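Local structure of uncharacterized protein (Bacteroides ovatus, 5CAG) at residues A[32-37]-A[73-78]; A[36-41]-A[52-57]; A[77-82]-A[113-118]. The protein probably serves as the anchoring subunit of a fimbrium, a predicted lipoprotein of the FimB/Mfa2 family that would hold the pilus at the outer membrane. All coordinates share one frame; numbering follows the deposited sequence.

Contact 1. Residues A[32-37]-A[73-78]; sequences QLPEGV and VYNYNT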
loop_
_atom_site.group_PDB
_atom_site.type_symbol
_atom_site.label_atom_id
_atom_site.label_comp_id
_atom_site.label_asym_id
_atom_site.label_seq_id
_atom_site.Cartn_x
_atom_site.Cartn_y
_atom_site.Cartn_z
ATOM N N GLN A 32 -12.348 -11.417 -0.034
ATOM C CA GLN A 32 -13.063 -10.169 -0.273
ATOM C C GLN A 32 -12.581 -9.579 -1.609
ATOM O O GLN A 32 -11.649 -8.761 -1.641
ATOM C CB GLN A 32 -12.844 -9.187 0.894
ATOM C CG GLN A 32 -13.515 -9.586 2.211
ATOM C CD GLN A 32 -12.786 -9.023 3.417
ATOM O OE1 GLN A 32 -12.273 -7.888 3.410
ATOM N NE2 GLN A 32 -12.733 -9.805 4.492
ATOM N N LEU A 33 -13.198 -10.037 -2.708
ATOM C CA LEU A 33 -12.865 -9.632 -4.068
ATOM C C LEU A 33 -13.093 -8.161 -4.352
ATOM O O LEU A 33 -14.166 -7.655 -4.027
ATOM C CB LEU A 33 -13.707 -10.414 -5.073
ATOM C CG LEU A 33 -13.362 -11.843 -5.304
ATOM C CD1 LEU A 33 -13.876 -12.278 -6.622
ATOM C CD2 LEU A 33 -11.885 -12.051 -5.286
ATOM N N PRO A 34 -12.172 -7.485 -5.087
ATOM C CA PRO A 34 -12.418 -6.080 -5.459
ATOM C C PRO A 34 -13.578 -5.920 -6.448
ATOM O O PRO A 34 -14.085 -6.895 -7.009
ATOM C CB PRO A 34 -11.102 -5.646 -6.110
ATOM C CG PRO A 34 -10.114 -6.670 -5.759
ATOM C CD PRO A 34 -10.853 -7.940 -5.574
ATOM N N GLU A 35 -13.993 -4.667 -6.655
ATOM C CA GLU A 35 -15.074 -4.287 -7.557
ATOM C C GLU A 35 -14.682 -4.605 -9.018
ATOM O O GLU A 35 -15.514 -5.061 -9.798
ATOM C CB GLU A 35 -15.353 -2.792 -7.359
ATOM C CG GLU A 35 -16.802 -2.377 -7.551
ATOM C CD GLU A 35 -16.975 -1.026 -8.227
ATOM O OE1 GLU A 35 -16.617 0.002 -7.603
ATOM O OE2 GLU A 35 -17.447 -0.995 -9.390
ATOM N N GLY A 36 -13.397 -4.421 -9.331
ATOM C CA GLY A 36 -12.783 -4.663 -10.633
ATOM C C GLY A 36 -11.337 -4.197 -10.642
ATOM O O GLY A 36 -10.814 -3.755 -9.607
ATOM N N VAL A 37 -10.674 -4.288 -11.817
ATOM C CA VAL A 37 -9.264 -3.892 -11.965
ATOM C C VAL A 37 -9.034 -2.990 -13.167
ATOM O O VAL A 37 -9.823 -3.003 -14.104
ATOM C CB VAL A 37 -8.291 -5.100 -12.048
ATOM C CG1 VAL A 37 -8.429 -6.025 -10.843
ATOM C CG2 VAL A 37 -8.447 -5.868 -13.359
ATOM N N VAL A 73 -1.524 -3.948 -13.475
ATOM C CA VAL A 73 -2.890 -4.351 -13.160
ATOM C C VAL A 73 -3.095 -4.097 -11.694
ATOM O O VAL A 73 -2.368 -4.672 -10.868
ATOM C CB VAL A 73 -3.259 -5.810 -13.510
ATOM C CG1 VAL A 73 -4.760 -6.023 -13.351
ATOM C CG2 VAL A 73 -2.809 -6.184 -14.910
ATOM N N TYR A 74 -4.060 -3.248 -11.353
ATOM C CA TYR A 74 -4.327 -2.984 -9.952
ATOM C C TYR A 74 -5.839 -2.822 -9.750
ATOM O O TYR A 74 -6.558 -2.589 -10.721
ATOM C CB TYR A 74 -3.526 -1.764 -9.473
ATOM C CG TYR A 74 -3.953 -0.455 -10.105
ATOM C CD1 TYR A 74 -4.974 0.310 -9.550
ATOM C CD2 TYR A 74 -3.317 0.034 -11.244
ATOM C CE1 TYR A 74 -5.370 1.514 -10.127
ATOM C CE2 TYR A 74 -3.721 1.236 -11.843
ATOM C CZ TYR A 74 -4.753 1.970 -11.281
ATOM O OH TYR A 74 -5.164 3.163 -11.833
ATOM N N ASN A 75 -6.322 -2.976 -8.509
ATOM C CA ASN A 75 -7.739 -2.806 -8.208
ATOM C C ASN A 75 -8.045 -1.306 -8.079
ATOM O O ASN A 75 -7.348 -0.560 -7.373
ATOM C CB ASN A 75 -8.132 -3.586 -6.971
ATOM C CG ASN A 75 -7.347 -3.256 -5.733
ATOM O OD1 ASN A 75 -6.109 -3.364 -5.683
ATOM N ND2 ASN A 75 -8.077 -2.880 -4.696
ATOM N N TYR A 76 -9.080 -0.856 -8.791
ATOM C CA TYR A 76 -9.360 0.567 -8.833
ATOM C C TYR A 76 -10.091 1.094 -7.636
ATOM O O TYR A 76 -9.701 2.166 -7.178
ATOM C CB TYR A 76 -10.093 1.013 -10.118
ATOM C CG TYR A 76 -11.348 0.261 -10.505
ATOM C CD1 TYR A 76 -12.576 0.581 -9.941
ATOM C CD2 TYR A 76 -11.335 -0.666 -11.542
ATOM C CE1 TYR A 76 -13.744 -0.076 -10.319
ATOM C CE2 TYR A 76 -12.507 -1.289 -11.969
ATOM C CZ TYR A 76 -13.710 -1.004 -11.340
ATOM O OH TYR A 76 -14.880 -1.616 -11.734
ATOM N N ASN A 77 -11.138 0.414 -7.143
ATOM C CA ASN A 77 -11.945 1.010 -6.076
ATOM C C ASN A 77 -11.366 0.805 -4.702
ATOM O O ASN A 77 -11.525 -0.284 -4.136
ATOM C CB ASN A 77 -13.383 0.491 -6.118
ATOM C CG ASN A 77 -14.421 1.534 -5.782
ATOM O OD1 ASN A 77 -14.342 2.702 -6.207
ATOM N ND2 ASN A 77 -15.455 1.104 -5.062
ATOM N N THR A 78 -10.683 1.854 -4.176
ATOM C CA THR A 78 -10.046 1.886 -2.854
ATOM C C THR A 78 -10.387 3.164 -2.142
ATOM O O THR A 78 -10.511 4.212 -2.785
ATOM C CB THR A 78 -8.504 1.694 -2.878
ATOM O OG1 THR A 78 -7.862 2.428 -3.912
ATOM C CG2 THR A 78 -8.113 0.272 -2.976
#
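This contact lies at the end of an antiparallel strand pair, where strand 36-43 begins and strand 67-75 runs out into a loop. Tyr-76 carries much of it. Its CG sits between the backbone N and the carbonyl carbon (chi1 52°), which folds the ring back over the start of the neighbouring strand. Gly-36 has no side chain, so the ring packs directly on its backbone, with Tyr-76 CE2 3.4 Å from Gly-36 C. The oxygen of Gly-36 lies over one ring face, offset toward the rim. The same oxygen takes a weak hydrogen bond from Tyr-76 N (3.5 Å) and a CA-H...O contact from Asn-75 CA. The carboxylate of Glu-35 stands at the ring edge, nearly perpendicular to the ring (87°), with OE2 3.5 Å from Tyr-76 OH. Its other oxygen, OE1, is near Asn-77 ND2, but the angle is too poor for a hydrogen bond. On the strand side, Val-37 CG2 meets Val-73 CG1 at 3.7 Å. Pro-34 CB touches Asn-75 CB at 3.7 Å, the two side chains crossing at about a right angle. The amide of Asn-75 turns to other partners: OD1 accepts from Tyr-118 N and ND2 donates to Ser-116 O. An aromatic ring packed on a glycine backbone thus ends this strand pair, in a beta-rich region whose sequence family is grouped with transthyretin-like folds.

Contact 2. Residues A[36-41]-A[52-57]; sequences GVRVIF and DKYLSV. With SO4 (sulfate ion), chain C.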
loop_
_atom_site.group_PDB
_atom_site.type_symbol
_atom_site.label_atom_id
_atom_site.label_comp_id
_atom_site.label_asym_id
_atom_site.label_seq_id
_atom_site.Cartn_x
_atom_site.Cartn_y
_atom_site.Cartn_z
ATOM N N GLY A 36 -13.397 -4.421 -9.331
ATOM C CA GLY A 36 -12.783 -4.663 -10.633
ATOM C C GLY A 36 -11.337 -4.197 -10.642
ATOM O O GLY A 36 -10.814 -3.755 -9.607
ATOM N N VAL A 37 -10.674 -4.288 -11.817
ATOM C CA VAL A 37 -9.264 -3.892 -11.965
ATOM C C VAL A 37 -9.034 -2.990 -13.167
ATOM O O VAL A 37 -9.823 -3.003 -14.104
ATOM C CB VAL A 37 -8.291 -5.100 -12.048
ATOM C CG1 VAL A 37 -8.429 -6.025 -10.843
ATOM C CG2 VAL A 37 -8.447 -5.868 -13.359
ATOM N N ARG A 38 -7.922 -2.246 -13.152
ATOM C CA ARG A 38 -7.489 -1.393 -14.255
ATOM C C ARG A 38 -6.236 -2.004 -14.833
ATOM O O ARG A 38 -5.392 -2.488 -14.066
ATOM C CB ARG A 38 -7.251 0.061 -13.824
ATOM C CG ARG A 38 -7.254 1.026 -15.015
ATOM C CD ARG A 38 -6.242 2.113 -14.786
ATOM N NE ARG A 38 -6.423 3.291 -15.637
ATOM C CZ ARG A 38 -5.984 4.504 -15.306
ATOM N NH1 ARG A 38 -5.378 4.704 -14.139
ATOM N NH2 ARG A 38 -6.174 5.532 -16.122
ATOM N N VAL A 39 -6.142 -2.067 -16.175
ATOM C CA VAL A 39 -5.020 -2.674 -16.885
ATOM C C VAL A 39 -4.389 -1.625 -17.785
ATOM O O VAL A 39 -5.088 -1.010 -18.604
ATOM C CB VAL A 39 -5.435 -3.933 -17.689
ATOM C CG1 VAL A 39 -4.224 -4.594 -18.325
ATOM C CG2 VAL A 39 -6.216 -4.938 -16.843
ATOM N N ILE A 40 -3.084 -1.379 -17.625
ATOM C CA ILE A 40 -2.438 -0.390 -18.491
ATOM C C ILE A 40 -1.260 -1.035 -19.176
ATOM O O ILE A 40 -0.436 -1.673 -18.529
ATOM C CB ILE A 40 -2.029 0.945 -17.817
ATOM C CG1 ILE A 40 -3.139 1.519 -16.948
ATOM C CG2 ILE A 40 -1.609 1.962 -18.870
ATOM C CD1 ILE A 40 -2.617 2.460 -15.907
ATOM N N PHE A 41 -1.182 -0.839 -20.483
ATOM C CA PHE A 41 -0.128 -1.329 -21.342
ATOM C C PHE A 41 0.731 -0.155 -21.808
ATOM O O PHE A 41 0.272 0.625 -22.634
ATOM C CB PHE A 41 -0.762 -2.042 -22.539
ATOM C CG PHE A 41 -1.148 -3.479 -22.305
ATOM C CD1 PHE A 41 -2.331 -3.799 -21.654
ATOM C CD2 PHE A 41 -0.356 -4.513 -22.784
ATOM C CE1 PHE A 41 -2.704 -5.132 -21.475
ATOM C CE2 PHE A 41 -0.723 -5.841 -22.586
ATOM C CZ PHE A 41 -1.904 -6.139 -21.953
ATOM N N ASP A 52 -5.291 1.331 -22.182
ATOM C CA ASP A 52 -5.872 1.376 -20.849
ATOM C C ASP A 52 -7.271 0.791 -20.866
ATOM O O ASP A 52 -8.040 1.108 -21.772
ATOM C CB ASP A 52 -5.912 2.866 -20.467
ATOM C CG ASP A 52 -6.485 3.251 -19.125
ATOM O OD1 ASP A 52 -7.571 2.737 -18.768
ATOM O OD2 ASP A 52 -5.931 4.170 -18.495
ATOM N N LYS A 53 -7.617 -0.035 -19.868
ATOM C CA LYS A 53 -8.965 -0.601 -19.760
ATOM C C LYS A 53 -9.314 -1.031 -18.330
ATOM O O LYS A 53 -8.461 -1.535 -17.608
ATOM C CB LYS A 53 -9.181 -1.796 -20.710
ATOM C CG LYS A 53 -10.648 -1.934 -21.135
ATOM C CD LYS A 53 -11.005 -3.257 -21.801
ATOM C CE LYS A 53 -12.506 -3.391 -21.921
ATOM N NZ LYS A 53 -12.913 -4.616 -22.657
ATOM N N TYR A 54 -10.580 -0.809 -17.932
ATOM C CA TYR A 54 -11.144 -1.251 -16.661
ATOM C C TYR A 54 -11.853 -2.555 -16.980
ATOM O O TYR A 54 -12.537 -2.647 -18.013
ATOM C CB TYR A 54 -12.075 -0.195 -16.041
ATOM C CG TYR A 54 -11.364 1.051 -15.556
ATOM C CD1 TYR A 54 -11.092 2.104 -16.420
ATOM C CD2 TYR A 54 -10.978 1.184 -14.230
ATOM C CE1 TYR A 54 -10.431 3.249 -15.981
ATOM C CE2 TYR A 54 -10.329 2.332 -13.774
ATOM C CZ TYR A 54 -10.050 3.360 -14.657
ATOM O OH TYR A 54 -9.409 4.494 -14.221
ATOM N N LEU A 55 -11.601 -3.588 -16.157
ATOM C CA LEU A 55 -12.089 -4.953 -16.350
ATOM C C LEU A 55 -12.808 -5.521 -15.156
ATOM O O LEU A 55 -12.612 -5.048 -14.031
ATOM C CB LEU A 55 -10.891 -5.866 -16.633
ATOM C CG LEU A 55 -10.400 -5.980 -18.050
ATOM C CD1 LEU A 55 -9.370 -7.069 -18.134
ATOM C CD2 LEU A 55 -11.544 -6.290 -19.016
ATOM N N SER A 56 -13.574 -6.612 -15.393
ATOM C CA SER A 56 -14.275 -7.382 -14.358
ATOM C C SER A 56 -13.243 -7.968 -13.402
ATOM O O SER A 56 -12.101 -8.207 -13.820
ATOM C CB SER A 56 -15.102 -8.499 -15.001
ATOM O OG SER A 56 -15.598 -9.453 -14.070
ATOM N N VAL A 57 -13.625 -8.243 -12.149
ATOM C CA VAL A 57 -12.662 -8.818 -11.215
ATOM C C VAL A 57 -12.052 -10.136 -11.784
ATOM O O VAL A 57 -10.904 -10.447 -11.471
ATOM C CB VAL A 57 -13.282 -9.004 -9.823
ATOM C CG1 VAL A 57 -14.128 -10.267 -9.750
ATOM C CG2 VAL A 57 -12.219 -8.996 -8.748
HETATM S S SO4 C . -11.602 -2.710 -26.240
HETATM O O1 SO4 C . -11.942 -1.891 -27.408
HETATM O O2 SO4 C . -12.572 -2.440 -25.172
HETATM O O3 SO4 C . -11.681 -4.131 -26.591
HETATM O O4 SO4 C . -10.232 -2.373 -25.801
#
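Arg-38 and Tyr-54 lie side by side and point the same way. CG of Arg-38 is anti to the backbone N (chi1 -161°) and rests over the Tyr-54 face, 3.6 Å from the ring centroid, a CH-pi contact. Further out, the guanidinium plane is within 18° of the ring plane, and Tyr-54 OH, not the ring, sits over its centre. Ile-40 CD1 covers the opposite face near the rim. The Asp-52 carboxylate is turned 66° against the guanidinium. It forms a salt bridge, Arg-38 NH2 to Asp-52 OD2 at 2.7 Å, though as a hydrogen bond this is weak. A second weak bond joins Arg-38 NE to Asp-52 OD1 (3.4 Å). Asp-52 and Glu-86, a salt-bridge partner of NH2, probably offset the buried charge, while Tyr-74 OH hydrogen-bonds NH1. All this sits on one face of the beta hairpin 36-43/51-56. Its backbone is paired by Leu-55 N to Val-37 O (2.8 Å), Val-39 N to Lys-53 O (2.8 Å) and their return bonds. The face with Val-37, Val-39 and Leu-55 is mainly apolar: Val-39 CG2 crosses Leu-55 CD1 obliquely at 4.0 Å, and Met-62 packs on both. Lys-53 starts there but extends away; its NZ bonds Glu-61 O and, weakly, a sulfate, probably from the crystallisation liquor.

Contact 3. Residues A[77-82]-A[113-118]; sequences NTESIR and SPDSLY. With SO4 (sulfate ion), chain I; SO4 (sulfate ion), chain H; SO4 (sulfate ion), chain D.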
loop_
_atom_site.group_PDB
_atom_site.type_symbol
_atom_site.label_atom_id
_atom_site.label_comp_id
_atom_site.label_asym_id
_atom_site.label_seq_id
_atom_site.Cartn_x
_atom_site.Cartn_y
_atom_site.Cartn_z
ATOM N N ASN A 77 -11.138 0.414 -7.143
ATOM C CA ASN A 77 -11.945 1.010 -6.076
ATOM C C ASN A 77 -11.366 0.805 -4.702
ATOM O O ASN A 77 -11.525 -0.284 -4.136
ATOM C CB ASN A 77 -13.383 0.491 -6.118
ATOM C CG ASN A 77 -14.421 1.534 -5.782
ATOM O OD1 ASN A 77 -14.342 2.702 -6.207
ATOM N ND2 ASN A 77 -15.455 1.104 -5.062
ATOM N N THR A 78 -10.683 1.854 -4.176
ATOM C CA THR A 78 -10.046 1.886 -2.854
ATOM C C THR A 78 -10.387 3.164 -2.142
ATOM O O THR A 78 -10.511 4.212 -2.785
ATOM C CB THR A 78 -8.504 1.694 -2.878
ATOM O OG1 THR A 78 -7.862 2.428 -3.912
ATOM C CG2 THR A 78 -8.113 0.272 -2.976
ATOM N N GLU A 79 -10.491 3.084 -0.810
ATOM C CA GLU A 79 -10.814 4.194 0.078
ATOM C C GLU A 79 -9.647 5.163 0.255
ATOM O O GLU A 79 -9.658 6.272 -0.281
ATOM C CB GLU A 79 -11.243 3.651 1.463
ATOM C CG GLU A 79 -12.605 2.978 1.459
ATOM C CD GLU A 79 -13.724 3.867 0.951
ATOM O OE1 GLU A 79 -14.020 4.881 1.624
ATOM O OE2 GLU A 79 -14.252 3.591 -0.153
ATOM N N SER A 80 -8.671 4.745 1.052
ATOM C CA SER A 80 -7.505 5.506 1.461
ATOM C C SER A 80 -6.536 5.735 0.316
ATOM O O SER A 80 -5.960 6.830 0.215
ATOM C CB SER A 80 -6.777 4.768 2.590
ATOM O OG SER A 80 -7.625 4.350 3.652
ATOM N N ILE A 81 -6.331 4.687 -0.515
ATOM C CA ILE A 81 -5.358 4.679 -1.603
ATOM C C ILE A 81 -5.828 5.488 -2.765
ATOM O O ILE A 81 -6.972 5.373 -3.223
ATOM C CB ILE A 81 -4.930 3.260 -2.053
ATOM C CG1 ILE A 81 -4.272 2.501 -0.877
ATOM C CG2 ILE A 81 -3.937 3.339 -3.221
ATOM C CD1 ILE A 81 -4.100 1.130 -1.096
ATOM N N ARG A 82 -4.909 6.327 -3.230
ATOM C CA ARG A 82 -5.048 7.191 -4.388
ATOM C C ARG A 82 -3.903 6.834 -5.375
ATOM O O ARG A 82 -2.875 6.287 -4.964
ATOM C CB ARG A 82 -5.038 8.675 -3.965
ATOM C CG ARG A 82 -6.176 9.100 -3.041
ATOM C CD ARG A 82 -6.067 10.580 -2.672
ATOM N NE ARG A 82 -6.818 10.911 -1.454
ATOM C CZ ARG A 82 -6.782 12.099 -0.852
ATOM N NH1 ARG A 82 -6.035 13.083 -1.350
ATOM N NH2 ARG A 82 -7.485 12.310 0.258
ATOM N N SER A 113 -3.572 4.991 6.751
ATOM C CA SER A 113 -3.075 3.626 6.492
ATOM C C SER A 113 -3.685 3.127 5.190
ATOM O O SER A 113 -4.856 3.418 4.918
ATOM C CB SER A 113 -3.386 2.656 7.635
ATOM O OG SER A 113 -4.173 3.235 8.665
ATOM N N PRO A 114 -2.878 2.482 4.324
ATOM C CA PRO A 114 -3.395 2.055 3.026
ATOM C C PRO A 114 -4.345 0.883 3.138
ATOM O O PRO A 114 -4.074 -0.036 3.898
ATOM C CB PRO A 114 -2.129 1.671 2.270
ATOM C CG PRO A 114 -1.177 1.273 3.303
ATOM C CD PRO A 114 -1.440 2.175 4.447
ATOM N N ASP A 115 -5.471 0.917 2.389
ATOM C CA ASP A 115 -6.407 -0.208 2.381
ATOM C C ASP A 115 -5.874 -1.272 1.391
ATOM O O ASP A 115 -4.727 -1.146 0.953
ATOM C CB ASP A 115 -7.863 0.204 2.133
ATOM C CG ASP A 115 -8.157 1.046 0.926
ATOM O OD1 ASP A 115 -7.382 1.995 0.659
ATOM O OD2 ASP A 115 -9.221 0.829 0.308
ATOM N N SER A 116 -6.621 -2.358 1.116
ATOM C CA SER A 116 -6.040 -3.430 0.313
ATOM C C SER A 116 -5.805 -3.055 -1.156
ATOM O O SER A 116 -6.688 -2.528 -1.824
ATOM C CB SER A 116 -6.863 -4.699 0.431
ATOM O OG SER A 116 -6.838 -5.100 1.793
ATOM N N LEU A 117 -4.554 -3.282 -1.616
ATOM C CA LEU A 117 -4.111 -3.061 -3.001
ATOM C C LEU A 117 -3.491 -4.348 -3.525
ATOM O O LEU A 117 -2.726 -5.015 -2.803
ATOM C CB LEU A 117 -3.137 -1.881 -3.134
ATOM C CG LEU A 117 -2.724 -1.473 -4.531
ATOM C CD1 LEU A 117 -3.860 -0.781 -5.307
ATOM C CD2 LEU A 117 -1.560 -0.593 -4.457
ATOM N N TYR A 118 -3.912 -4.728 -4.752
ATOM C CA TYR A 118 -3.468 -5.924 -5.455
ATOM C C TYR A 118 -2.809 -5.491 -6.733
ATOM O O TYR A 118 -3.392 -4.725 -7.493
ATOM C CB TYR A 118 -4.624 -6.890 -5.706
ATOM C CG TYR A 118 -5.400 -7.201 -4.452
ATOM C CD1 TYR A 118 -4.923 -8.116 -3.516
ATOM C CD2 TYR A 118 -6.601 -6.554 -4.178
ATOM C CE1 TYR A 118 -5.635 -8.390 -2.347
ATOM C CE2 TYR A 118 -7.307 -6.802 -3.003
ATOM C CZ TYR A 118 -6.826 -7.721 -2.091
ATOM O OH TYR A 118 -7.571 -7.949 -0.955
HETATM S S SO4 I . -9.342 10.013 1.998
HETATM O O1 SO4 I . -7.991 9.509 1.708
HETATM O O2 SO4 I . -10.129 9.938 0.767
HETATM O O3 SO4 I . -9.973 9.173 3.022
HETATM O O4 SO4 I . -9.258 11.410 2.471
HETATM S S SO4 H . -7.122 15.976 0.600
HETATM O O1 SO4 H . -7.184 15.830 -0.857
HETATM O O2 SO4 H . -8.485 16.158 1.133
HETATM O O3 SO4 H . -6.512 14.779 1.213
HETATM O O4 SO4 H . -6.292 17.140 0.918
HETATM S S SO4 D . -8.017 -10.024 2.711
HETATM O O1 SO4 D . -8.830 -8.841 3.021
HETATM O O2 SO4 D . -8.866 -11.108 2.228
HETATM O O3 SO4 D . -7.020 -9.675 1.692
HETATM O O4 SO4 D . -7.339 -10.486 3.919
#
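The Asp-115 carboxylate is the flat group at the centre of this contact, and three successive backbone N-H groups reach it. Glu-79 N comes to Asp-115 OD2 from above the carboxylate plane, 26° out of it, at 2.8 Å. Ile-81 N meets Asp-115 OD1 nearly along the C-O axis at 3.1 Å. Ser-80 N adds a weak, bent bond to the same oxygen. The Arg-82 guanidinium points elsewhere, with two sulfates in plane at its edges, and Tyr-118 OH makes a weak bond to a third. These ions probably come from the crystallisation liquor. The Asp-115 CG sits between the backbone N and the carbonyl carbon (chi1 53°), which brings the carboxylate to the turn. Its charge is probably stabilised by these N-H groups. Thus a side chain from the loop leading into strand 118-127 holds the turn before strand 81-84. The turn is also braced from within by a hydrogen bond from Thr-78 OG1 to Ile-81 O (3.2 Å), the donor standing above the carbonyl plane. Ser-80 OG makes a weak bond to Ser-113 O. Ile-81 supplies the apolar part: Ile-81 CG1 lies 3.9 Å from Pro-114 CB, and Ile-81 CD1 3.8 Å from Leu-117 CB. Phe-205 of strand 197-205 touches Ile-81, Pro-114 and Leu-117.

Along the chain, contact 2 is the most local: it closes the hairpin turn between strands 36-43 and 51-56. Contact 1 starts earlier, at residue 32, and ends later, at residue 78; its longer loop overlaps the hairpin at Gly-36 and Val-37 and runs on past it. The two share these residues because strand 36-43 pairs with 51-56 on one side and with 67-75 on the other. Contact 3 opens at Asn-77 and Thr-78, where contact 1 ends, and closes a third loop that holds strand 93-96 and the rest of 81-84. Contacts 1 and 3 touch, whereas 2 and 3 do not. Together they tie the hairpin through strand 67-75 to the start of strand 118-127 and the small sheet containing 81-84.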